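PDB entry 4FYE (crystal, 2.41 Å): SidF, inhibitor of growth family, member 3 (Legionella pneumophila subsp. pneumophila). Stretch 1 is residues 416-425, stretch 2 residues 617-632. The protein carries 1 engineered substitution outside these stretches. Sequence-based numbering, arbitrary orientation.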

# COMPACT_ATOMS: atom_id res chain seq x y z
N SER A 416 -5.74 -1.13 13.02
CA SER A 416 -5.66 -2.48 12.56
C SER A 416 -7.01 -3.12 12.68
O SER A 416 -7.41 -3.53 13.77
CB SER A 416 -4.64 -3.20 13.39
OG SER A 416 -4.51 -4.52 12.90
N TRP A 417 -7.74 -3.19 11.57
CA TRP A 417 -9.07 -3.78 11.65
C TRP A 417 -9.16 -4.78 10.56
O TRP A 417 -9.06 -4.42 9.37
CB TRP A 417 -10.14 -2.76 11.37
CG TRP A 417 -10.47 -1.79 12.46
CD1 TRP A 417 -11.15 -2.05 13.66
CD2 TRP A 417 -10.27 -0.34 12.43
NE1 TRP A 417 -11.31 -0.89 14.38
CE2 TRP A 417 -10.82 0.17 13.69
CE3 TRP A 417 -9.71 0.53 11.54
CZ2 TRP A 417 -10.79 1.51 14.02
CZ3 TRP A 417 -9.67 1.89 11.86
CH2 TRP A 417 -10.18 2.37 13.08
N GLY A 418 -9.46 -6.02 10.96
CA GLY A 418 -9.34 -7.18 10.09
C GLY A 418 -10.38 -7.24 8.99
O GLY A 418 -11.45 -6.59 9.07
N VAL A 419 -10.11 -8.08 7.98
CA VAL A 419 -11.02 -8.18 6.88
C VAL A 419 -11.37 -9.65 6.51
O VAL A 419 -12.32 -9.93 5.76
CB VAL A 419 -10.29 -7.31 5.81
CG1 VAL A 419 -9.60 -8.08 4.81
CG2 VAL A 419 -10.99 -6.01 5.43
N ASN A 420 -10.60 -10.62 7.01
CA ASN A 420 -10.84 -12.00 6.59
C ASN A 420 -11.95 -12.62 7.47
O ASN A 420 -12.68 -11.93 8.16
CB ASN A 420 -9.56 -12.83 6.65
CG ASN A 420 -9.11 -13.03 8.09
OD1 ASN A 420 -8.02 -13.56 8.37
ND2 ASN A 420 -9.95 -12.62 9.02
N TRP A 421 -12.12 -13.93 7.41
CA TRP A 421 -13.25 -14.56 8.05
C TRP A 421 -13.12 -14.47 9.56
O TRP A 421 -14.08 -14.61 10.30
CB TRP A 421 -13.36 -15.97 7.55
CG TRP A 421 -14.61 -16.71 8.02
CD1 TRP A 421 -15.90 -16.67 7.49
CD2 TRP A 421 -14.72 -17.58 9.18
NE1 TRP A 421 -16.77 -17.45 8.22
CE2 TRP A 421 -16.11 -18.06 9.22
CE3 TRP A 421 -13.83 -18.04 10.15
CZ2 TRP A 421 -16.56 -18.93 10.20
CZ3 TRP A 421 -14.30 -18.94 11.13
CH2 TRP A 421 -15.63 -19.36 11.15
N PHE A 422 -11.92 -14.23 10.06
CA PHE A 422 -11.71 -14.16 11.48
C PHE A 422 -11.82 -12.77 12.06
O PHE A 422 -11.64 -12.63 13.23
CB PHE A 422 -10.41 -14.88 11.90
CG PHE A 422 -10.31 -16.35 11.39
CD1 PHE A 422 -10.78 -17.41 12.16
CD2 PHE A 422 -9.70 -16.65 10.15
CE1 PHE A 422 -10.69 -18.75 11.70
CE2 PHE A 422 -9.59 -17.96 9.69
CZ PHE A 422 -10.09 -19.01 10.45
N ARG A 423 -12.23 -11.78 11.27
CA ARG A 423 -12.12 -10.36 11.66
C ARG A 423 -12.84 -10.01 12.98
O ARG A 423 -12.45 -9.08 13.68
CB ARG A 423 -12.59 -9.42 10.49
CG ARG A 423 -14.11 -9.18 10.42
CD ARG A 423 -14.61 -8.58 9.10
NE ARG A 423 -14.73 -9.78 8.37
CZ ARG A 423 -15.82 -10.41 8.00
NH1 ARG A 423 -17.10 -9.94 8.07
NH2 ARG A 423 -15.54 -11.55 7.44
N GLN A 424 -13.91 -10.73 13.31
CA GLN A 424 -14.70 -10.39 14.52
C GLN A 424 -15.57 -11.55 14.87
O GLN A 424 -16.74 -11.62 14.53
CB GLN A 424 -15.57 -9.15 14.37
CG GLN A 424 -16.12 -8.62 15.75
CD GLN A 424 -15.03 -7.87 16.55
OE1 GLN A 424 -13.89 -7.85 16.13
NE2 GLN A 424 -15.38 -7.28 17.68
N VAL A 425 -14.95 -12.48 15.55
CA VAL A 425 -15.52 -13.78 15.92
C VAL A 425 -16.51 -13.58 17.11
O VAL A 425 -16.41 -12.62 17.87
CB VAL A 425 -14.24 -14.51 16.32
CG1 VAL A 425 -14.10 -14.88 17.84
CG2 VAL A 425 -13.76 -15.44 15.23
N THR A 617 -20.39 -1.56 13.79
CA THR A 617 -20.88 -2.24 12.58
C THR A 617 -19.80 -2.52 11.50
O THR A 617 -20.06 -3.20 10.49
CB THR A 617 -22.05 -1.48 11.98
OG1 THR A 617 -21.66 -0.12 11.74
CG2 THR A 617 -23.26 -1.53 12.93
N TRP A 618 -18.58 -2.06 11.74
CA TRP A 618 -17.53 -2.06 10.72
C TRP A 618 -17.25 -3.48 10.30
O TRP A 618 -16.84 -3.75 9.19
CB TRP A 618 -16.29 -1.39 11.27
CG TRP A 618 -15.70 -2.17 12.42
CD1 TRP A 618 -15.99 -2.04 13.79
CD2 TRP A 618 -14.78 -3.32 12.34
NE1 TRP A 618 -15.29 -2.97 14.54
CE2 TRP A 618 -14.57 -3.79 13.73
CE3 TRP A 618 -14.13 -3.95 11.31
CZ2 TRP A 618 -13.75 -4.86 14.03
CZ3 TRP A 618 -13.30 -5.06 11.63
CH2 TRP A 618 -13.10 -5.48 12.96
N HIS A 619 -17.56 -4.44 11.16
CA HIS A 619 -17.21 -5.84 10.86
C HIS A 619 -18.33 -6.65 10.25
O HIS A 619 -18.11 -7.83 9.93
CB HIS A 619 -16.72 -6.52 12.12
CG HIS A 619 -17.77 -6.61 13.20
ND1 HIS A 619 -17.90 -5.67 14.19
CD2 HIS A 619 -18.75 -7.56 13.43
CE1 HIS A 619 -18.91 -5.99 14.99
NE2 HIS A 619 -19.45 -7.14 14.52
N HIS A 620 -19.52 -6.09 10.08
CA HIS A 620 -20.54 -6.86 9.35
C HIS A 620 -20.12 -6.99 7.91
O HIS A 620 -19.41 -6.13 7.40
CB HIS A 620 -21.93 -6.22 9.44
CG HIS A 620 -22.41 -5.99 10.85
ND1 HIS A 620 -23.50 -5.23 11.13
CD2 HIS A 620 -21.94 -6.48 12.07
CE1 HIS A 620 -23.72 -5.23 12.47
NE2 HIS A 620 -22.76 -5.99 13.05
N GLY A 621 -20.56 -8.05 7.25
CA GLY A 621 -20.12 -8.41 5.90
C GLY A 621 -20.32 -7.25 4.97
O GLY A 621 -19.42 -6.86 4.25
N LYS A 622 -21.48 -6.63 5.10
CA LYS A 622 -21.90 -5.57 4.19
C LYS A 622 -21.08 -4.28 4.36
O LYS A 622 -21.20 -3.38 3.53
CB LYS A 622 -23.41 -5.30 4.37
CG LYS A 622 -23.79 -4.38 5.53
CD LYS A 622 -25.28 -4.54 5.86
CE LYS A 622 -25.77 -3.69 7.04
NZ LYS A 622 -27.01 -4.29 7.60
N ASN A 623 -20.30 -4.19 5.43
CA ASN A 623 -19.45 -3.00 5.67
C ASN A 623 -18.00 -3.31 5.64
O ASN A 623 -17.21 -2.49 6.02
CB ASN A 623 -19.72 -2.36 7.05
CG ASN A 623 -21.12 -1.87 7.16
OD1 ASN A 623 -21.77 -2.00 8.21
ND2 ASN A 623 -21.64 -1.35 6.06
N ASN A 624 -17.66 -4.52 5.22
CA ASN A 624 -16.28 -4.95 5.24
C ASN A 624 -15.13 -4.00 4.84
O ASN A 624 -14.13 -3.83 5.58
CB ASN A 624 -16.12 -6.32 4.59
CG ASN A 624 -14.92 -7.08 5.09
OD1 ASN A 624 -14.45 -8.05 4.44
ND2 ASN A 624 -14.42 -6.69 6.24
N PHE A 625 -15.03 -3.34 3.76
CA PHE A 625 -13.67 -2.62 4.00
C PHE A 625 -13.84 -1.16 4.40
O PHE A 625 -12.91 -0.32 4.26
CB PHE A 625 -12.79 -2.70 2.73
CG PHE A 625 -12.20 -4.08 2.44
CD1 PHE A 625 -10.81 -4.24 2.39
CD2 PHE A 625 -13.01 -5.21 2.27
CE1 PHE A 625 -10.22 -5.45 2.09
CE2 PHE A 625 -12.43 -6.45 1.98
CZ PHE A 625 -11.04 -6.58 1.88
N LYS A 626 -15.06 -0.78 4.80
CA LYS A 626 -15.49 0.63 4.78
C LYS A 626 -14.73 1.52 5.80
O LYS A 626 -14.43 2.69 5.51
CB LYS A 626 -16.98 0.77 5.05
CG LYS A 626 -17.86 0.01 4.10
CD LYS A 626 -19.21 0.69 4.06
CE LYS A 626 -20.18 -0.11 3.21
NZ LYS A 626 -21.49 0.57 3.43
N LEU A 627 -14.40 0.96 6.97
CA LEU A 627 -13.93 1.79 8.05
C LEU A 627 -12.48 2.08 7.74
O LEU A 627 -12.06 3.24 7.79
CB LEU A 627 -14.13 1.16 9.44
CG LEU A 627 -13.43 1.84 10.65
CD1 LEU A 627 -13.84 3.31 10.80
CD2 LEU A 627 -13.73 1.05 11.93
N GLN A 628 -11.76 1.04 7.31
CA GLN A 628 -10.37 1.15 6.87
C GLN A 628 -10.28 2.13 5.72
O GLN A 628 -9.41 3.03 5.70
CB GLN A 628 -9.88 -0.26 6.51
CG GLN A 628 -10.03 -1.31 7.64
CD GLN A 628 -11.34 -2.10 7.61
OE1 GLN A 628 -12.37 -1.56 7.33
NE2 GLN A 628 -11.31 -3.36 7.99
N THR A 629 -11.23 2.03 4.77
CA THR A 629 -11.22 2.95 3.61
C THR A 629 -11.47 4.37 4.03
O THR A 629 -10.80 5.28 3.52
CB THR A 629 -12.28 2.59 2.58
OG1 THR A 629 -12.03 1.27 2.12
CG2 THR A 629 -12.20 3.53 1.35
N LEU A 630 -12.37 4.57 5.00
CA LEU A 630 -12.76 5.89 5.42
C LEU A 630 -11.60 6.53 6.05
O LEU A 630 -11.18 7.63 5.66
CB LEU A 630 -13.96 5.85 6.35
CG LEU A 630 -15.17 5.49 5.48
CD1 LEU A 630 -16.43 5.00 6.22
CD2 LEU A 630 -15.47 6.68 4.58
N MET A 631 -11.01 5.82 6.99
CA MET A 631 -9.86 6.38 7.71
C MET A 631 -8.68 6.60 6.76
O MET A 631 -7.97 7.61 6.87
CB MET A 631 -9.49 5.49 8.90
CG MET A 631 -10.61 5.34 9.89
SD MET A 631 -10.93 7.00 10.52
CE MET A 631 -10.11 6.97 12.09
N ALA A 632 -8.50 5.73 5.75
CA ALA A 632 -7.32 5.96 4.87
C ALA A 632 -7.62 7.18 4.05
O ALA A 632 -6.78 8.04 3.86
CB ALA A 632 -7.05 4.78 4.00
O HOH W 1 -13.89 -4.67 8.06

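Residues 416-425 pack against a loop, a short 3-10 segment and the start of a helix in residues 617-632. The two stretches are nearly two hundred residues apart in sequence and bury 696 Å² between them. They run in opposite senses: Trp417 lies near Gln628, Val419 near Asn624 and Gln424 near His619.

Trp417 is the largest contributor. Its CA-to-CB bond points toward the second stretch, and chi1 of -77° (m) with chi2 of -71° lays the indole among Trp618, Leu627 and Met631. Leu627, with chi1 t and chi2 p, places CD2 over one face of the indole, 3.5 Å from Trp417 CE2. This is a CH-pi contact. Met631 CG adds apolar contact at 4.1 Å from Trp417 CZ3. Trp618 takes chi1 p and chi2 -90°, so one ring face meets the edge of Trp417; the planes stand at 50°, with Trp417 CD1 3.8 Å from Trp618 CE2. Gly418 O lies at the edge of the Trp618 ring, 3.5 Å from CZ3.

Gln628 starts from a sideways CA-to-CB bond, but its end comes nearer. With chi1 m and chi2 of 92°, between wells, NE2 donates a hydrogen bond to Trp417 O at 2.8 Å. Gln628 NE2 also donates to water 1 at 2.9 Å. That water lies 2.6 Å from Asn624 O and ties the amide to the loop before the helix.

Val419 has chi1 at 102°, also between wells. In this conformation CG2 sits over the face of Phe625, 3.5 Å from Phe625 CE1 and almost on the ring normal. Phe625 is the N-cap residue of the helix; its chi1 is m, and its ring end reaches closer than its sideways CA-to-CB bond suggests.

Arg423 closes a type I turn that begins at Asn420. The side chain folds back with chi1 p, chi2 t and chi3 p. NE and NH2 of Arg423 both donate to Asn420 O, each at 3.0 Å. The same carbonyl accepts the Arg423 backbone N at 3.1 Å. NH1 is left to cross the interface, donating to His619 O at 3.0 Å. The guanidinium is thus held by backbone carbonyls on both stretches, and one of its faces lies against the Asn624 side chain.

Gln424, with chi1 t and chi2 p, sets CG over the face of the His619 imidazole. His619 has chi1 p and chi2 -94°. Gln424 CB approaches His619 CG to 3.6 Å, so the aliphatic part of the glutamine packs on the ring.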